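Local coordinates for PA14 domain-containing protein (Clostridium clariflavum, PDB 6QDI), which probably senses extracellular plant biomass through calcium-binding tandem PA14 domains, which form the sugar-binding part of a membrane-anchored RsgI-type anti-sigma factor, at residues G31-S34 against R40-E43; D42-V47 against F181-G186; Y61-S66 against L73-K78; K120-W123 against V129-I132. All blocks are in the same frame, centred on the assembly; numbering follows the deposited sequence. Where two conformers were deposited one is given.

Interaction 1 of 4, residues G31-S34 against R40-E43; sequences GVNS and RNDE. With CA (calcium ion), chain G.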
loop_
_atom_site.group_PDB
_atom_site.type_symbol
_atom_site.label_atom_id
_atom_site.label_comp_id
_atom_site.label_asym_id
_atom_site.label_seq_id
_atom_site.Cartn_x
_atom_site.Cartn_y
_atom_site.Cartn_z
ATOM N N GLY A 31 -7.248 2.367 -16.232
ATOM C CA GLY A 31 -6.260 2.856 -17.165
ATOM C C GLY A 31 -4.957 2.982 -16.428
ATOM O O GLY A 31 -4.637 2.185 -15.551
ATOM N N VAL A 32 -4.233 4.042 -16.748
ATOM C CA VAL A 32 -2.969 4.314 -16.055
ATOM C C VAL A 32 -3.146 5.334 -14.953
ATOM O O VAL A 32 -2.142 5.802 -14.396
ATOM C CB VAL A 32 -1.810 4.727 -16.997
ATOM C CG1 VAL A 32 -1.465 3.548 -17.892
ATOM C CG2 VAL A 32 -2.140 5.950 -17.813
ATOM N N ASN A 33 -4.375 5.709 -14.617
ATOM C CA ASN A 33 -4.611 6.693 -13.556
ATOM C C ASN A 33 -5.053 6.047 -12.288
ATOM O O ASN A 33 -5.394 4.890 -12.252
ATOM C CB ASN A 33 -5.649 7.677 -13.999
ATOM C CG ASN A 33 -5.094 8.585 -15.050
ATOM O OD1 ASN A 33 -3.934 9.049 -14.947
ATOM N ND2 ASN A 33 -5.853 8.797 -16.082
ATOM N N SER A 34 -5.066 6.827 -11.246
ATOM C CA SER A 34 -5.372 6.378 -9.958
ATOM C C SER A 34 -6.851 5.991 -9.763
ATOM O O SER A 34 -7.722 6.582 -10.426
ATOM C CB SER A 34 -5.035 7.611 -9.080
ATOM O OG SER A 34 -5.308 7.353 -7.784
ATOM N N ARG A 40 -1.959 8.241 -4.691
ATOM C CA ARG A 40 -0.950 8.873 -5.553
ATOM C C ARG A 40 -1.046 8.258 -6.955
ATOM O O ARG A 40 -1.105 7.028 -7.126
ATOM C CB ARG A 40 0.471 8.654 -4.969
ATOM C CG ARG A 40 1.590 9.385 -5.734
ATOM C CD ARG A 40 1.775 10.796 -5.182
ATOM N NE ARG A 40 2.167 10.553 -3.817
ATOM C CZ ARG A 40 3.405 10.497 -3.362
ATOM N NH1 ARG A 40 4.402 10.765 -4.148
ATOM N NH2 ARG A 40 3.626 10.141 -2.088
ATOM N N ASN A 41 -0.974 9.105 -7.969
ATOM C CA ASN A 41 -1.131 8.691 -9.372
ATOM C C ASN A 41 0.214 8.237 -9.933
ATOM O O ASN A 41 0.754 8.855 -10.847
ATOM C CB ASN A 41 -1.720 9.834 -10.212
ATOM C CG ASN A 41 -2.087 9.379 -11.567
ATOM O OD1 ASN A 41 -2.312 8.172 -11.783
ATOM N ND2 ASN A 41 -2.230 10.325 -12.490
ATOM N N ASP A 42 0.723 7.140 -9.378
ATOM C CA ASP A 42 2.030 6.631 -9.736
ATOM C C ASP A 42 2.005 5.214 -10.306
ATOM O O ASP A 42 3.065 4.634 -10.535
ATOM C CB ASP A 42 3.001 6.681 -8.562
ATOM C CG ASP A 42 2.604 5.757 -7.416
ATOM O OD1 ASP A 42 1.566 5.105 -7.506
ATOM O OD2 ASP A 42 3.345 5.671 -6.415
ATOM N N GLU A 43 0.813 4.638 -10.485
ATOM C CA GLU A 43 0.652 3.308 -11.075
ATOM C C GLU A 43 0.985 2.151 -10.152
ATOM O O GLU A 43 1.060 1.018 -10.609
ATOM C CB GLU A 43 1.344 3.154 -12.436
ATOM C CG GLU A 43 1.153 4.316 -13.391
ATOM C CD GLU A 43 1.905 4.180 -14.673
ATOM O OE1 GLU A 43 2.377 3.062 -15.015
ATOM O OE2 GLU A 43 2.051 5.225 -15.372
HETATM CA CA CA G . 1.871 4.125 -5.194
HETATM O O HOH W 1 -1.772 5.587 -11.346
HETATM O O HOH W 2 -0.219 5.258 -5.143
HETATM O O HOH W 3 2.490 5.904 -3.577
HETATM O O HOH W 4 3.665 3.054 -3.895
#
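G31-S34 leads out of strand 27-31 and R40-E43 leads into strand 44-53; their backbones draw closest at S34 and N41, 4.9 Å between CA atoms, with N41 at the centre of an inverse gamma turn. The side chain of N41 does most of the joining. Its CG stands anti to the backbone N (chi1 -171°), which carries the amide across to the other limb of the loop. There ND2 donates to N33 OD1 at 3.3 Å; the amide planes are 55° apart, and the donor lies 30° out of the carbonyl plane of N33. The other end of the N41 amide, OD1, accepts a hydrogen bond from water 1 at 2.7 Å. That same water donates to V32 O and weakly accepts from E43 N. E43 lays its CG 3.8 Å from V32 O, while its carboxylate turns to G115, Q194 and K190. D42 points away from G31-S34 and grips the calcium ion with both carboxylate oxygens, each at 2.5 Å. Water 2, a further calcium ligand, donates to R40 O at 2.8 Å. The arrangement is that of a surface loop folded back on itself beside a calcium site of the first PA14 domain.

Interaction 2 of 4, residues D42-V47 against F181-G186; sequences DESYSV and FNWGVG. With CA (calcium ion), chain G.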
loop_
_atom_site.group_PDB
_atom_site.type_symbol
_atom_site.label_atom_id
_atom_site.label_comp_id
_atom_site.label_asym_id
_atom_site.label_seq_id
_atom_site.Cartn_x
_atom_site.Cartn_y
_atom_site.Cartn_z
ATOM N N ASP A 42 0.723 7.140 -9.378
ATOM C CA ASP A 42 2.030 6.631 -9.736
ATOM C C ASP A 42 2.005 5.214 -10.306
ATOM O O ASP A 42 3.065 4.634 -10.535
ATOM C CB ASP A 42 3.001 6.681 -8.562
ATOM C CG ASP A 42 2.604 5.757 -7.416
ATOM O OD1 ASP A 42 1.566 5.105 -7.506
ATOM O OD2 ASP A 42 3.345 5.671 -6.415
ATOM N N GLU A 43 0.813 4.638 -10.485
ATOM C CA GLU A 43 0.652 3.308 -11.075
ATOM C C GLU A 43 0.985 2.151 -10.152
ATOM O O GLU A 43 1.060 1.018 -10.609
ATOM C CB GLU A 43 1.344 3.154 -12.436
ATOM C CG GLU A 43 1.153 4.316 -13.391
ATOM C CD GLU A 43 1.905 4.180 -14.673
ATOM O OE1 GLU A 43 2.377 3.062 -15.015
ATOM O OE2 GLU A 43 2.051 5.225 -15.372
ATOM N N SER A 44 1.148 2.427 -8.844
ATOM C CA SER A 44 1.399 1.361 -7.856
ATOM C C SER A 44 0.389 1.464 -6.725
ATOM O O SER A 44 0.475 2.379 -5.900
ATOM C CB SER A 44 2.810 1.396 -7.330
ATOM O OG SER A 44 3.162 2.626 -6.772
ATOM N N TYR A 45 -0.604 0.578 -6.675
ATOM C CA TYR A 45 -1.652 0.690 -5.663
ATOM C C TYR A 45 -2.310 -0.654 -5.495
ATOM O O TYR A 45 -2.059 -1.592 -6.257
ATOM C CB TYR A 45 -2.674 1.823 -6.011
ATOM C CG TYR A 45 -3.321 1.669 -7.362
ATOM C CD1 TYR A 45 -4.420 0.847 -7.523
ATOM C CD2 TYR A 45 -2.834 2.337 -8.485
ATOM C CE1 TYR A 45 -5.031 0.683 -8.785
ATOM C CE2 TYR A 45 -3.431 2.178 -9.729
ATOM C CZ TYR A 45 -4.513 1.344 -9.863
ATOM O OH TYR A 45 -5.118 1.139 -11.088
ATOM N N SER A 46 -3.132 -0.765 -4.460
ATOM C CA SER A 46 -3.778 -2.042 -4.187
ATOM C C SER A 46 -5.071 -1.770 -3.439
ATOM O O SER A 46 -5.280 -0.662 -2.907
ATOM C CB SER A 46 -2.824 -2.991 -3.431
ATOM O OG SER A 46 -2.353 -2.402 -2.212
ATOM N N VAL A 47 -5.962 -2.752 -3.436
ATOM C CA VAL A 47 -7.291 -2.621 -2.866
ATOM C C VAL A 47 -7.684 -3.915 -2.212
ATOM O O VAL A 47 -7.402 -5.018 -2.733
ATOM C CB VAL A 47 -8.342 -2.267 -3.964
ATOM C CG1 VAL A 47 -9.649 -1.868 -3.310
ATOM C CG2 VAL A 47 -7.856 -1.168 -4.890
ATOM N N PHE A 181 6.636 2.990 1.672
ATOM C CA PHE A 181 6.505 2.853 0.228
ATOM C C PHE A 181 6.860 1.459 -0.264
ATOM O O PHE A 181 7.856 0.861 0.151
ATOM C CB PHE A 181 7.462 3.816 -0.484
ATOM C CG PHE A 181 7.036 5.261 -0.397
ATOM C CD1 PHE A 181 6.042 5.738 -1.209
ATOM C CD2 PHE A 181 7.624 6.114 0.515
ATOM C CE1 PHE A 181 5.674 7.052 -1.173
ATOM C CE2 PHE A 181 7.192 7.428 0.612
ATOM C CZ PHE A 181 6.224 7.905 -0.249
ATOM N N ASN A 182 6.063 0.961 -1.213
ATOM C CA ASN A 182 6.387 -0.230 -1.968
ATOM C C ASN A 182 5.771 -0.020 -3.329
ATOM O O ASN A 182 4.557 -0.170 -3.504
ATOM C CB ASN A 182 5.911 -1.493 -1.281
ATOM C CG ASN A 182 6.280 -2.743 -2.074
ATOM O OD1 ASN A 182 6.771 -2.642 -3.195
ATOM N ND2 ASN A 182 6.027 -3.898 -1.502
ATOM N N TRP A 183 6.606 0.403 -4.275
ATOM C CA TRP A 183 6.149 0.767 -5.598
ATOM C C TRP A 183 6.149 -0.426 -6.562
ATOM O O TRP A 183 5.808 -0.235 -7.728
ATOM C CB TRP A 183 7.033 1.853 -6.211
ATOM C CG TRP A 183 7.154 3.131 -5.429
ATOM C CD1 TRP A 183 6.280 4.176 -5.435
ATOM C CD2 TRP A 183 8.254 3.515 -4.585
ATOM N NE1 TRP A 183 6.744 5.174 -4.590
ATOM C CE2 TRP A 183 7.959 4.801 -4.087
ATOM C CE3 TRP A 183 9.465 2.917 -4.226
ATOM C CZ2 TRP A 183 8.863 5.517 -3.265
ATOM C CZ3 TRP A 183 10.313 3.591 -3.368
ATOM C CH2 TRP A 183 10.010 4.871 -2.916
ATOM N N GLY A 184 6.572 -1.611 -6.130
ATOM C CA GLY A 184 6.867 -2.654 -7.109
ATOM C C GLY A 184 7.923 -2.142 -8.049
ATOM O O GLY A 184 8.983 -1.684 -7.608
ATOM N N VAL A 185 7.662 -2.204 -9.337
ATOM C CA VAL A 185 8.583 -1.709 -10.346
ATOM C C VAL A 185 8.198 -0.301 -10.825
ATOM O O VAL A 185 8.821 0.229 -11.761
ATOM C CB VAL A 185 8.783 -2.704 -11.511
ATOM C CG1 VAL A 185 9.455 -3.950 -10.990
ATOM C CG2 VAL A 185 7.482 -2.983 -12.228
ATOM N N GLY A 186 7.238 0.335 -10.161
ATOM C CA GLY A 186 6.880 1.721 -10.459
ATOM C C GLY A 186 7.860 2.742 -9.853
ATOM O O GLY A 186 8.746 2.398 -9.091
HETATM CA CA CA G . 1.871 4.125 -5.194
HETATM O O HOH W 5 4.775 7.258 -4.736
HETATM O O HOH W 4 3.665 3.054 -3.895
HETATM O O HOH W 3 2.490 5.904 -3.577
HETATM O O HOH W 2 -0.219 5.258 -5.143
#
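Metal coordination organises the D42-V47 side of this contact, where D42 and S44 face W183 of F181-G186. Beside the D42 carboxylate, S44 adds two more calcium ligands, its carbonyl O at 2.3 Å and its OG at 2.5 Å. The S44 hydroxyl sits between its own backbone N and carbonyl carbon (chi1 56°), a rotation that lets both oxygens reach the same ion. D10 O and waters 2, 3 and 4 complete the calcium shell. Among hydrogen bonds, S44 N donates to D42 OD1 at 3.0 Å from above the carboxylate plane, an Asx turn that steadies the ligand; a second Asx turn joins G184 N to N182 OD1. Water 5 bridges the segments, donating to D42 OD2 at 2.7 Å and accepting from W183 NE1 at 2.9 Å, and calcium-bound water 4 makes a weak bond to N182 O. D42 OD2 lies at the indole edge, 3.4 Å from W183 CD1, with carboxylate and ring planes 74° apart, and S44 CB rests 3.4 Å from W183 O. Strand 44-53 of the first PA14 domain, flanked by strands 4-9 and 104-113, abuts strand 180-184 of the second, which pairs with strand 271-279.

Interaction 3 of 4, residues Y61-S66 against L73-K78; sequences YTFYIS and LWIDNK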
loop_
_atom_site.group_PDB
_atom_site.type_symbol
_atom_site.label_atom_id
_atom_site.label_comp_id
_atom_site.label_asym_id
_atom_site.label_seq_id
_atom_site.Cartn_x
_atom_site.Cartn_y
_atom_site.Cartn_z
ATOM N N TYR A 61 -21.485 -22.346 -7.901
ATOM C CA TYR A 61 -21.178 -21.064 -8.552
ATOM C C TYR A 61 -19.780 -21.077 -9.104
ATOM O O TYR A 61 -18.862 -21.667 -8.516
ATOM C CB TYR A 61 -21.330 -19.913 -7.557
ATOM C CG TYR A 61 -22.758 -19.453 -7.428
ATOM C CD1 TYR A 61 -23.677 -20.175 -6.660
ATOM C CD2 TYR A 61 -23.218 -18.342 -8.108
ATOM C CE1 TYR A 61 -24.994 -19.779 -6.567
ATOM C CE2 TYR A 61 -24.550 -17.943 -8.009
ATOM C CZ TYR A 61 -25.437 -18.658 -7.229
ATOM O OH TYR A 61 -26.759 -18.288 -7.088
ATOM N N THR A 62 -19.633 -20.457 -10.276
ATOM C CA THR A 62 -18.326 -20.105 -10.819
ATOM C C THR A 62 -18.125 -18.617 -10.681
ATOM O O THR A 62 -19.045 -17.849 -10.994
ATOM C CB THR A 62 -18.210 -20.492 -12.299
ATOM O OG1 THR A 62 -18.444 -21.897 -12.423
ATOM C CG2 THR A 62 -16.826 -20.185 -12.847
ATOM N N PHE A 63 -16.963 -18.221 -10.140
ATOM C CA PHE A 63 -16.541 -16.831 -10.096
ATOM C C PHE A 63 -15.459 -16.612 -11.135
ATOM O O PHE A 63 -14.551 -17.465 -11.250
ATOM C CB PHE A 63 -16.046 -16.447 -8.685
ATOM C CG PHE A 63 -17.184 -16.421 -7.684
ATOM C CD1 PHE A 63 -17.585 -17.580 -7.007
ATOM C CD2 PHE A 63 -17.899 -15.274 -7.469
ATOM C CE1 PHE A 63 -18.680 -17.564 -6.170
ATOM C CE2 PHE A 63 -18.958 -15.245 -6.612
ATOM C CZ PHE A 63 -19.352 -16.378 -5.942
ATOM N N TYR A 64 -15.577 -15.525 -11.886
ATOM C CA TYR A 64 -14.643 -15.190 -12.932
ATOM C C TYR A 64 -13.982 -13.869 -12.568
ATOM O O TYR A 64 -14.681 -12.902 -12.223
ATOM C CB TYR A 64 -15.341 -14.999 -14.288
ATOM C CG TYR A 64 -16.274 -16.111 -14.691
ATOM C CD1 TYR A 64 -17.552 -16.200 -14.172
ATOM C CD2 TYR A 64 -15.895 -17.055 -15.624
ATOM C CE1 TYR A 64 -18.440 -17.194 -14.571
ATOM C CE2 TYR A 64 -16.780 -18.063 -16.041
ATOM C CZ TYR A 64 -18.011 -18.147 -15.475
ATOM O OH TYR A 64 -18.857 -19.153 -15.902
ATOM N N ILE A 65 -12.668 -13.810 -12.732
ATOM C CA ILE A 65 -11.929 -12.593 -12.574
ATOM C C ILE A 65 -11.170 -12.255 -13.842
ATOM O O ILE A 65 -10.504 -13.099 -14.421
ATOM C CB ILE A 65 -11.023 -12.678 -11.349
ATOM C CG1 ILE A 65 -11.914 -12.616 -10.080
ATOM C CG2 ILE A 65 -10.070 -11.494 -11.297
ATOM C CD1 ILE A 65 -11.298 -12.556 -8.718
ATOM N N SER A 66 -11.284 -10.989 -14.243
ATOM C CA SER A 66 -10.385 -10.337 -15.206
ATOM C C SER A 66 -9.519 -9.391 -14.394
ATOM O O SER A 66 -10.066 -8.628 -13.583
ATOM C CB SER A 66 -11.218 -9.559 -16.239
ATOM O OG SER A 66 -12.187 -10.373 -16.859
ATOM N N LEU A 73 -9.113 -14.125 -4.318
ATOM C CA LEU A 73 -10.545 -14.128 -3.998
ATOM C C LEU A 73 -10.879 -15.235 -3.027
ATOM O O LEU A 73 -10.617 -16.388 -3.339
ATOM C CB LEU A 73 -11.398 -14.298 -5.229
ATOM C CG LEU A 73 -12.929 -14.401 -5.000
ATOM C CD1 LEU A 73 -13.510 -13.106 -4.498
ATOM C CD2 LEU A 73 -13.625 -14.825 -6.277
ATOM N N TRP A 74 -11.453 -14.853 -1.894
ATOM C CA TRP A 74 -11.979 -15.793 -0.911
ATOM C C TRP A 74 -13.495 -15.663 -0.899
ATOM O O TRP A 74 -14.039 -14.561 -0.760
ATOM C CB TRP A 74 -11.474 -15.511 0.521
ATOM C CG TRP A 74 -10.035 -15.650 0.854
ATOM C CD1 TRP A 74 -9.465 -16.667 1.563
ATOM C CD2 TRP A 74 -8.970 -14.728 0.597
ATOM N NE1 TRP A 74 -8.147 -16.441 1.759
ATOM C CE2 TRP A 74 -7.796 -15.281 1.150
ATOM C CE3 TRP A 74 -8.884 -13.505 -0.079
ATOM C CZ2 TRP A 74 -6.575 -14.620 1.113
ATOM C CZ3 TRP A 74 -7.650 -12.850 -0.132
ATOM C CH2 TRP A 74 -6.524 -13.405 0.475
ATOM N N ILE A 75 -14.186 -16.809 -0.982
ATOM C CA ILE A 75 -15.637 -16.875 -0.805
ATOM C C ILE A 75 -15.856 -17.878 0.320
ATOM O O ILE A 75 -15.283 -18.950 0.287
ATOM C CB ILE A 75 -16.374 -17.355 -2.082
ATOM C CG1 ILE A 75 -16.130 -16.426 -3.285
ATOM C CG2 ILE A 75 -17.862 -17.521 -1.783
ATOM C CD1 ILE A 75 -16.767 -15.070 -3.156
ATOM N N ASP A 76 -16.657 -17.522 1.312
ATOM C CA ASP A 76 -16.902 -18.388 2.460
ATOM C C ASP A 76 -15.597 -18.792 3.135
ATOM O O ASP A 76 -15.424 -19.929 3.605
ATOM C CB ASP A 76 -17.689 -19.639 2.050
ATOM C CG ASP A 76 -18.202 -20.443 3.248
ATOM O OD1 ASP A 76 -18.544 -19.825 4.275
ATOM O OD2 ASP A 76 -18.265 -21.665 3.139
ATOM N N ASN A 77 -14.642 -17.872 3.149
ATOM C CA ASN A 77 -13.330 -18.072 3.735
ATOM C C ASN A 77 -12.494 -19.145 3.049
ATOM O O ASN A 77 -11.449 -19.570 3.584
ATOM C CB ASN A 77 -13.430 -18.242 5.248
ATOM C CG ASN A 77 -14.175 -17.075 5.875
ATOM O OD1 ASN A 77 -13.699 -15.959 5.866
ATOM N ND2 ASN A 77 -15.408 -17.329 6.356
ATOM N N LYS A 78 -12.839 -19.508 1.815
ATOM C CA LYS A 78 -12.060 -20.421 1.037
ATOM C C LYS A 78 -11.401 -19.603 -0.081
ATOM O O LYS A 78 -12.105 -18.891 -0.834
ATOM C CB LYS A 78 -12.911 -21.525 0.449
ATOM C CG LYS A 78 -12.093 -22.524 -0.351
ATOM C CD LYS A 78 -12.886 -23.748 -0.836
ATOM C CE LYS A 78 -13.071 -24.820 0.218
ATOM N NZ LYS A 78 -11.811 -25.478 0.708
#
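One face of the F63 ring is covered by I75, whose CG1 stands 4.1 Å from the ring centroid and only 15° off the normal, a CH-pi contact displaced toward the rim. I75 CD1 continues across to the far end of the ring, 4.0 Å from F63 CZ, the two side chains approaching from opposite directions. L73 CD2 meets the same phenylalanine nearer its root, 3.8 Å from F63 CB, the side chains at about a right angle, and I65 sends its CD1 to L73 CB at 3.9 Å. The I65 chain is extended (chi2 -175°), which carries that methyl over the gap between the strands. L73 is therefore wedged between F63 and I65, and all four residues are buried. No hydrogen bond joins the segments: the strand axes stay 10.1 Å apart at 160°, right for two sheets packed through their side chains. This is the hydrophobic core of a beta-sandwich. Strand 59-68 lies in one sheet between strands 93-98, which brings I96 to the same core, and 117-125, which brings L121 and W123; strand 71-75 lies in the other between strands 78-83 and 104-113, which add I80, I81, I106 and L108.

Interaction 4 of 4, residues K120-W123 against V129-I132; sequences KLEW and VRSI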
loop_
_atom_site.group_PDB
_atom_site.type_symbol
_atom_site.label_atom_id
_atom_site.label_comp_id
_atom_site.label_asym_id
_atom_site.label_seq_id
_atom_site.Cartn_x
_atom_site.Cartn_y
_atom_site.Cartn_z
ATOM N N LYS A 120 -12.437 -7.058 -12.533
ATOM C CA LYS A 120 -13.867 -7.279 -12.725
ATOM C C LYS A 120 -14.243 -8.644 -12.192
ATOM O O LYS A 120 -13.621 -9.640 -12.587
ATOM C CB LYS A 120 -14.192 -7.231 -14.244
ATOM C CG LYS A 120 -15.627 -7.327 -14.658
ATOM C CD LYS A 120 -15.778 -7.056 -16.167
ATOM C CE LYS A 120 -17.027 -7.595 -16.832
ATOM N NZ LYS A 120 -17.166 -6.950 -18.151
ATOM N N LEU A 121 -15.260 -8.687 -11.325
ATOM C CA LEU A 121 -15.767 -9.945 -10.717
ATOM C C LEU A 121 -17.149 -10.289 -11.262
ATOM O O LEU A 121 -18.112 -9.522 -11.065
ATOM C CB LEU A 121 -15.854 -9.795 -9.192
ATOM C CG LEU A 121 -16.361 -11.025 -8.459
ATOM C CD1 LEU A 121 -15.384 -12.175 -8.542
ATOM C CD2 LEU A 121 -16.695 -10.630 -7.032
ATOM N N GLU A 122 -17.203 -11.447 -11.906
ATOM C CA GLU A 122 -18.452 -12.009 -12.435
ATOM C C GLU A 122 -18.754 -13.305 -11.738
ATOM O O GLU A 122 -17.882 -13.948 -11.119
ATOM C CB GLU A 122 -18.336 -12.255 -13.962
ATOM C CG GLU A 122 -18.132 -10.989 -14.777
ATOM C CD GLU A 122 -17.772 -11.354 -16.182
ATOM O OE1 GLU A 122 -16.576 -11.533 -16.446
ATOM O OE2 GLU A 122 -18.696 -11.605 -16.993
ATOM N N TRP A 123 -20.005 -13.755 -11.898
ATOM C CA TRP A 123 -20.418 -15.084 -11.443
ATOM C C TRP A 123 -21.363 -15.725 -12.458
ATOM O O TRP A 123 -21.946 -15.063 -13.305
ATOM C CB TRP A 123 -21.024 -15.079 -10.020
ATOM C CG TRP A 123 -22.309 -14.330 -9.809
ATOM C CD1 TRP A 123 -23.062 -13.643 -10.738
ATOM C CD2 TRP A 123 -23.020 -14.264 -8.587
ATOM N NE1 TRP A 123 -24.160 -13.104 -10.125
ATOM C CE2 TRP A 123 -24.162 -13.476 -8.802
ATOM C CE3 TRP A 123 -22.769 -14.748 -7.315
ATOM C CZ2 TRP A 123 -25.063 -13.187 -7.779
ATOM C CZ3 TRP A 123 -23.666 -14.472 -6.302
ATOM C CH2 TRP A 123 -24.782 -13.684 -6.529
ATOM N N VAL A 129 -27.240 -16.531 -15.171
ATOM C CA VAL A 129 -26.525 -16.198 -16.385
ATOM C C VAL A 129 -25.282 -15.376 -16.004
ATOM O O VAL A 129 -25.340 -14.496 -15.143
ATOM C CB VAL A 129 -27.448 -15.421 -17.347
ATOM C CG1 VAL A 129 -26.678 -14.928 -18.563
ATOM C CG2 VAL A 129 -28.635 -16.297 -17.771
ATOM N N ARG A 130 -24.188 -15.667 -16.673
ATOM C CA ARG A 130 -22.930 -14.997 -16.351
ATOM C C ARG A 130 -23.113 -13.499 -16.381
ATOM O O ARG A 130 -23.633 -12.918 -17.331
ATOM C CB ARG A 130 -21.870 -15.377 -17.302
ATOM C CG ARG A 130 -20.551 -14.659 -17.060
ATOM C CD ARG A 130 -19.448 -15.205 -17.905
ATOM N NE ARG A 130 -18.230 -14.407 -17.742
ATOM C CZ ARG A 130 -17.023 -14.778 -18.130
ATOM N NH1 ARG A 130 -16.812 -15.930 -18.744
ATOM N NH2 ARG A 130 -16.002 -13.979 -17.924
ATOM N N SER A 131 -22.658 -12.860 -15.314
ATOM C CA SER A 131 -22.862 -11.426 -15.123
ATOM C C SER A 131 -21.895 -10.911 -14.081
ATOM O O SER A 131 -21.419 -11.669 -13.237
ATOM C CB SER A 131 -24.294 -11.153 -14.624
ATOM O OG SER A 131 -24.540 -11.772 -13.378
ATOM N N ILE A 132 -21.660 -9.603 -14.082
ATOM C CA ILE A 132 -21.026 -8.947 -12.964
ATOM C C ILE A 132 -21.825 -9.309 -11.716
ATOM O O ILE A 132 -23.051 -9.285 -11.700
ATOM C CB ILE A 132 -20.990 -7.422 -13.189
ATOM C CG1 ILE A 132 -20.042 -7.100 -14.348
ATOM C CG2 ILE A 132 -20.575 -6.682 -11.906
ATOM C CD1 ILE A 132 -18.599 -7.345 -13.986
HETATM O O HOH W 6 -26.501 -11.775 -11.410
#
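A short antiparallel beta ladder on the first PA14 domain joins K120-W123, part of strand 117-125, to the small strand at S131-I132 just beyond a corner in the chain at R130. W123 and S131 form the hydrogen-bonded pair: W123 N donates to S131 O at 2.9 Å, and S131 N returns a bond to W123 O at 3.1 Å. E122 and I132 make the adjoining non-hydrogen-bonded pair, their CA atoms 4.0 Å apart. R130 CA also approaches W123 O at 3.2 Å as a CA-H...O contact. Outside the backbone, R130 lies extended from CG to NE and takes hold of E122 side-on. Its NH2 reaches OE1 of E122 at 2.9 Å and its NE reaches OE2 at 2.9 Å, one nitrogen for each oxygen. The acceptors lie close to the guanidinium plane, but that plane is turned 49° from the carboxylate, and both oxygens are met from above. At the W123 indole, S131 OG sits at the ring edge, and water 6 bridges the two, accepting from NE1 at 3.0 Å and hydrogen-bonded to that hydroxyl. Y64 receives R130 in a cation-pi contact. With two straight, charged bonds, the pair should restrict rotation of both side chains and fasten the corner at R130 to strand 117-125, while the arginine's charge would be expected to keep E122 ionised.

Following the chain from the N terminus, interaction 1 comes first and closes a short loop between strands 27-31 and 44-53. Interaction 2 starts on residues shared with it, D42 and E43, beside the same calcium ion, and spans more than 130 residues to reach the second PA14 domain. Interactions 3 and 4 both nest inside that long excursion, one after the other: 61-66 with 73-78 packs two sheets together, and 120-123 with 129-132 extends one of them. These two touch through neighbouring strands 59-68 and 117-125, their centres about 11 Å apart. Interaction 2 bridges the domains, with interaction 1 next to it on the first-domain side, both about 24 to 27 Å between centres from the other pair.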